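Local atomic coordinates of transcriptional regulator URE2 (Saccharomyces cerevisiae, PDB entry 1K0D), a protein that represses genes for nitrogen utilisation by holding GATA transcription activators in the cytoplasm, and has glutathione-dependent peroxidase activity. Residues 163-168 with 238-243; 13-18 with 73-78. All blocks are in the same frame, centred on the assembly; numbering follows the deposited sequence.

Contact 1: residues 163-168 with 238-243; sequences GVVEMA and PEVYKW
The indole of Trp243 carries Val165 CG1 over one face, a CH-pi contact with the methyl 4.3 Å from the centroid of the six-membered ring; in the ring plane, at its edge, lies the backbone O of Val240. The second flat group, the carboxylate of Glu166, grips the first turn of helix 238-248 with both oxygens. Glu239 N donates to OE1 of Glu166 at 2.8 Å, and Val240 N to OE2 of Glu166, also at 2.8 Å, each oxygen accepting through its syn lone pair. CG of Glu166 stands anti to its backbone N (chi1 -179°) and the chain then bends at chi2 (73°), which carries the acid across to those amides. The positive end of the helix would be expected to steady this charge. Val165 CG1 also meets Val240 CG2 at 3.8 Å. Glu239 turns its own acid away from Glu166, to Lys242 within its helix and to Arg173 on helix 148-176, while Trp243 NE1 bonds to Asp216. The two segments, both in the all-helical C-terminal GST domain, cross at 78° with 8.4 Å between their axes. Leu169, Phe219 and Ile233 pack around the apolar side; the adjoining Val164 and Met167 face the second subunit.

Contact 2: residues 13-18 with 73-78; sequences QEQPLE and ALIDHG
His77 stands between two oppositely placed neighbours: Pro16 CD covers one face of its imidazole and the carbonyl O of Ile75 the other, both offset toward the rim. The proline methylene makes a CH-pi contact, CD lying 3.9 Å from the centroid of the His77 ring and 24° off its normal. Gln15 comes in at the ring edge, its chain extended beyond CG, and its terminal amide is turned almost perpendicular to the imidazole (78°). NE2 of Gln15 reaches within 3.1 Å of His77 CE1, and it also touches Ile75 CD1 at 3.3 Å, so the amide end fits into the corner between histidine and isoleucine. The ring's rotation is fixed from outside the two segments: Thr21 OG1 bonds to His77 NE2 and Asn81 OD1 to His77 ND1. Farther along, the backbone O of Glu18 lies obliquely beside the histidine, 3.5 Å from His77 CD2. The contact lays the loop between helix 7-11 and strand 20-24 against Ile75 of strand 73-76 and the following His77 and Gly78, in the thioredoxin-like N-terminal domain. That strand runs antiparallel to both its neighbours, 20-24 and 82-85; Leu74 packs on helix 87-102, while Ile75 touches Val65 of helix 60-65.

Overall arrangement
Contacts 1 and 2 belong to the C-terminal and N-terminal domains, respectively, of the GST-like region that makes up this chain, which lacks the prion domain. They lie on opposite sides of the chain's centre, with about 38 Å between their centres. They bury similar areas but share no element: 163-168 with 238-243 joins two helices, whereas 13-18 with 73-78 lays an irregular loop against strand 73-76 and the residues after it. Three of six touching residues are buried and one exposed in contact 1, against two buried and four exposed of seven in contact 2. Contact 1 adds charged side chain-to-backbone bonding to its apolar packing; contact 2 relies on a buried imidazole held by polar partners elsewhere. The second subunit lies beside contact 1 alone.

Contact 1: residues 163-168 with 238-243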
loop_
_atom_site.group_PDB
_atom_site.type_symbol
_atom_site.label_atom_id
_atom_site.label_comp_id
_atom_site.label_asym_id
_atom_site.label_seq_id
_atom_site.Cartn_x
_atom_site.Cartn_y
_atom_site.Cartn_z
ATOM N N GLY B 163 12.001 14.410 0.928
ATOM C CA GLY B 163 13.329 14.531 1.501
ATOM C C GLY B 163 13.895 13.145 1.771
ATOM O O GLY B 163 15.101 12.928 1.658
ATOM N N VAL B 164 13.026 12.201 2.135
ATOM C CA VAL B 164 13.455 10.826 2.397
ATOM C C VAL B 164 13.978 10.218 1.094
ATOM O O VAL B 164 15.002 9.529 1.080
ATOM C CB VAL B 164 12.287 9.956 2.927
ATOM C CG1 VAL B 164 12.738 8.516 3.102
ATOM C CG2 VAL B 164 11.790 10.512 4.253
ATOM N N VAL B 165 13.279 10.477 -0.004
ATOM C CA VAL B 165 13.699 9.961 -1.304
ATOM C C VAL B 165 15.005 10.635 -1.752
ATOM O O VAL B 165 15.921 9.979 -2.257
ATOM C CB VAL B 165 12.613 10.205 -2.379
ATOM C CG1 VAL B 165 13.110 9.741 -3.734
ATOM C CG2 VAL B 165 11.330 9.463 -2.001
ATOM N N GLU B 166 15.079 11.948 -1.561
ATOM C CA GLU B 166 16.264 12.717 -1.933
ATOM C C GLU B 166 17.488 12.162 -1.204
ATOM O O GLU B 166 18.512 11.873 -1.821
ATOM C CB GLU B 166 16.069 14.191 -1.561
ATOM C CG GLU B 166 17.245 15.084 -1.921
ATOM C CD GLU B 166 17.361 15.331 -3.417
ATOM O OE1 GLU B 166 18.354 15.964 -3.842
ATOM O OE2 GLU B 166 16.460 14.902 -4.171
ATOM N N MET B 167 17.370 12.017 0.112
ATOM C CA MET B 167 18.454 11.499 0.940
ATOM C C MET B 167 18.918 10.122 0.454
ATOM O O MET B 167 20.112 9.896 0.256
ATOM C CB MET B 167 17.993 11.431 2.406
ATOM C CG MET B 167 18.980 10.780 3.374
ATOM S SD MET B 167 18.520 10.999 5.132
ATOM C CE MET B 167 17.123 9.832 5.302
ATOM N N ALA B 168 17.976 9.205 0.259
ATOM C CA ALA B 168 18.315 7.867 -0.206
ATOM C C ALA B 168 19.064 7.922 -1.540
ATOM O O ALA B 168 20.055 7.214 -1.731
ATOM C CB ALA B 168 17.055 7.022 -0.344
ATOM N N PRO B 238 17.112 18.194 -6.016
ATOM C CA PRO B 238 18.014 17.903 -7.136
ATOM C C PRO B 238 18.107 16.429 -7.544
ATOM O O PRO B 238 17.886 16.087 -8.704
ATOM C CB PRO B 238 19.352 18.453 -6.641
ATOM C CG PRO B 238 18.936 19.629 -5.843
ATOM C CD PRO B 238 17.781 19.070 -5.036
ATOM N N GLU B 239 18.452 15.564 -6.596
ATOM C CA GLU B 239 18.570 14.135 -6.886
ATOM C C GLU B 239 17.263 13.543 -7.432
ATOM O O GLU B 239 17.275 12.774 -8.395
ATOM C CB GLU B 239 18.997 13.370 -5.629
ATOM C CG GLU B 239 20.454 13.556 -5.231
ATOM C CD GLU B 239 21.422 12.982 -6.257
ATOM O OE1 GLU B 239 21.251 11.808 -6.652
ATOM O OE2 GLU B 239 22.357 13.702 -6.666
ATOM N N VAL B 240 16.140 13.893 -6.814
ATOM C CA VAL B 240 14.847 13.386 -7.272
ATOM C C VAL B 240 14.615 13.882 -8.688
ATOM O O VAL B 240 13.999 13.200 -9.505
ATOM C CB VAL B 240 13.684 13.874 -6.370
ATOM C CG1 VAL B 240 12.347 13.506 -6.993
ATOM C CG2 VAL B 240 13.800 13.242 -4.992
ATOM N N TYR B 241 15.132 15.070 -8.981
ATOM C CA TYR B 241 14.970 15.647 -10.305
ATOM C C TYR B 241 15.666 14.828 -11.386
ATOM O O TYR B 241 15.054 14.507 -12.404
ATOM C CB TYR B 241 15.494 17.084 -10.335
ATOM C CG TYR B 241 15.249 17.756 -11.665
ATOM C CD1 TYR B 241 13.961 18.099 -12.060
ATOM C CD2 TYR B 241 16.298 17.991 -12.554
ATOM C CE1 TYR B 241 13.716 18.654 -13.307
ATOM C CE2 TYR B 241 16.064 18.546 -13.810
ATOM C CZ TYR B 241 14.771 18.872 -14.177
ATOM O OH TYR B 241 14.522 19.402 -15.421
ATOM N N LYS B 242 16.940 14.495 -11.179
ATOM C CA LYS B 242 17.687 13.706 -12.170
ATOM C C LYS B 242 17.009 12.351 -12.370
ATOM O O LYS B 242 16.773 11.902 -13.491
ATOM C CB LYS B 242 19.123 13.452 -11.709
ATOM C CG LYS B 242 19.967 14.676 -11.426
ATOM C CD LYS B 242 21.399 14.233 -11.143
ATOM C CE LYS B 242 22.186 15.275 -10.378
ATOM N NZ LYS B 242 21.697 15.379 -8.976
ATOM N N TRP B 243 16.729 11.712 -11.243
ATOM C CA TRP B 243 16.082 10.413 -11.152
ATOM C C TRP B 243 14.791 10.374 -11.981
ATOM O O TRP B 243 14.610 9.499 -12.829
ATOM C CB TRP B 243 15.813 10.171 -9.669
ATOM C CG TRP B 243 15.070 8.955 -9.274
ATOM C CD1 TRP B 243 15.491 7.661 -9.373
ATOM C CD2 TRP B 243 13.841 8.924 -8.548
ATOM N NE1 TRP B 243 14.606 6.824 -8.732
ATOM C CE2 TRP B 243 13.583 7.575 -8.217
ATOM C CE3 TRP B 243 12.934 9.907 -8.136
ATOM C CZ2 TRP B 243 12.453 7.186 -7.488
ATOM C CZ3 TRP B 243 11.810 9.520 -7.411
ATOM C CH2 TRP B 243 11.582 8.171 -7.093
#

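Contact 2: residues 13-18 with 73-78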
loop_
_atom_site.group_PDB
_atom_site.type_symbol
_atom_site.label_atom_id
_atom_site.label_comp_id
_atom_site.label_asym_id
_atom_site.label_seq_id
_atom_site.Cartn_x
_atom_site.Cartn_y
_atom_site.Cartn_z
ATOM N N GLN B 13 -20.184 -7.742 -21.208
ATOM C CA GLN B 13 -21.074 -8.660 -21.912
ATOM C C GLN B 13 -20.182 -9.709 -22.574
ATOM O O GLN B 13 -20.376 -10.913 -22.405
ATOM C CB GLN B 13 -21.873 -7.923 -22.992
ATOM C CG GLN B 13 -22.922 -6.945 -22.478
ATOM C CD GLN B 13 -24.122 -7.637 -21.855
ATOM O OE1 GLN B 13 -24.022 -8.239 -20.785
ATOM N NE2 GLN B 13 -25.266 -7.558 -22.527
ATOM N N GLU B 14 -19.197 -9.226 -23.324
ATOM C CA GLU B 14 -18.249 -10.085 -24.020
ATOM C C GLU B 14 -16.830 -9.541 -23.837
ATOM O O GLU B 14 -16.387 -8.653 -24.570
ATOM C CB GLU B 14 -18.609 -10.163 -25.508
ATOM C CG GLU B 14 -18.858 -8.810 -26.167
ATOM C CD GLU B 14 -19.277 -8.933 -27.623
ATOM O OE1 GLU B 14 -18.484 -9.464 -28.429
ATOM O OE2 GLU B 14 -20.401 -8.498 -27.960
ATOM N N GLN B 15 -16.130 -10.079 -22.844
ATOM C CA GLN B 15 -14.769 -9.658 -22.538
ATOM C C GLN B 15 -13.721 -10.317 -23.423
ATOM O O GLN B 15 -13.928 -11.416 -23.937
ATOM C CB GLN B 15 -14.441 -9.965 -21.074
ATOM C CG GLN B 15 -14.706 -8.821 -20.106
ATOM C CD GLN B 15 -14.287 -9.159 -18.686
ATOM O OE1 GLN B 15 -14.986 -9.877 -17.975
ATOM N NE2 GLN B 15 -13.131 -8.652 -18.275
ATOM N N PRO B 16 -12.575 -9.645 -23.617
ATOM C CA PRO B 16 -11.503 -10.203 -24.446
ATOM C C PRO B 16 -11.084 -11.551 -23.869
ATOM O O PRO B 16 -11.432 -11.875 -22.734
ATOM C CB PRO B 16 -10.402 -9.157 -24.328
ATOM C CG PRO B 16 -11.177 -7.882 -24.190
ATOM C CD PRO B 16 -12.258 -8.265 -23.207
ATOM N N LEU B 17 -10.339 -12.331 -24.644
ATOM C CA LEU B 17 -9.894 -13.642 -24.184
ATOM C C LEU B 17 -8.468 -13.602 -23.643
ATOM O O LEU B 17 -8.072 -14.461 -22.856
ATOM C CB LEU B 17 -9.993 -14.664 -25.322
ATOM C CG LEU B 17 -11.389 -14.889 -25.912
ATOM C CD1 LEU B 17 -11.312 -15.908 -27.044
ATOM C CD2 LEU B 17 -12.344 -15.360 -24.818
ATOM N N GLU B 18 -7.699 -12.608 -24.071
ATOM C CA GLU B 18 -6.323 -12.466 -23.612
ATOM C C GLU B 18 -6.010 -10.995 -23.401
ATOM O O GLU B 18 -6.873 -10.140 -23.576
ATOM C CB GLU B 18 -5.350 -13.053 -24.635
ATOM C CG GLU B 18 -5.190 -12.217 -25.896
ATOM C CD GLU B 18 -4.094 -12.747 -26.804
ATOM O OE1 GLU B 18 -3.819 -12.113 -27.847
ATOM O OE2 GLU B 18 -3.510 -13.800 -26.474
ATOM N N ALA B 73 -7.961 -0.387 -11.689
ATOM C CA ALA B 73 -8.358 -1.769 -11.479
ATOM C C ALA B 73 -7.902 -2.409 -12.781
ATOM O O ALA B 73 -7.999 -1.792 -13.848
ATOM C CB ALA B 73 -9.868 -1.893 -11.317
ATOM N N LEU B 74 -7.382 -3.623 -12.698
ATOM C CA LEU B 74 -6.897 -4.303 -13.885
ATOM C C LEU B 74 -7.547 -5.663 -14.053
ATOM O O LEU B 74 -7.764 -6.383 -13.083
ATOM C CB LEU B 74 -5.385 -4.501 -13.804
ATOM C CG LEU B 74 -4.778 -5.155 -15.040
ATOM C CD1 LEU B 74 -4.729 -4.111 -16.158
ATOM C CD2 LEU B 74 -3.379 -5.683 -14.738
ATOM N N ILE B 75 -7.864 -6.015 -15.288
ATOM C CA ILE B 75 -8.440 -7.315 -15.532
ATOM C C ILE B 75 -7.424 -8.119 -16.334
ATOM O O ILE B 75 -7.021 -7.722 -17.426
ATOM C CB ILE B 75 -9.778 -7.222 -16.297
ATOM C CG1 ILE B 75 -10.796 -6.429 -15.470
ATOM C CG2 ILE B 75 -10.320 -8.616 -16.552
ATOM C CD1 ILE B 75 -12.212 -6.436 -16.044
ATOM N N ASP B 76 -6.991 -9.234 -15.759
ATOM C CA ASP B 76 -6.029 -10.112 -16.404
ATOM C C ASP B 76 -6.863 -11.179 -17.121
ATOM O O ASP B 76 -7.127 -12.242 -16.566
ATOM C CB ASP B 76 -5.134 -10.753 -15.340
ATOM C CG ASP B 76 -4.003 -11.568 -15.939
ATOM O OD1 ASP B 76 -4.232 -12.212 -16.985
ATOM O OD2 ASP B 76 -2.892 -11.577 -15.356
ATOM N N HIS B 77 -7.287 -10.879 -18.347
ATOM C CA HIS B 77 -8.124 -11.794 -19.127
ATOM C C HIS B 77 -7.572 -13.200 -19.241
ATOM O O HIS B 77 -8.320 -14.170 -19.115
ATOM C CB HIS B 77 -8.368 -11.222 -20.525
ATOM C CG HIS B 77 -9.022 -9.880 -20.505
ATOM N ND1 HIS B 77 -10.253 -9.666 -19.924
ATOM C CD2 HIS B 77 -8.592 -8.670 -20.935
ATOM C CE1 HIS B 77 -10.553 -8.382 -19.994
ATOM N NE2 HIS B 77 -9.561 -7.756 -20.602
ATOM N N GLY B 78 -6.269 -13.310 -19.479
ATOM C CA GLY B 78 -5.643 -14.616 -19.595
ATOM C C GLY B 78 -5.834 -15.478 -18.361
ATOM O O GLY B 78 -5.811 -16.709 -18.442
#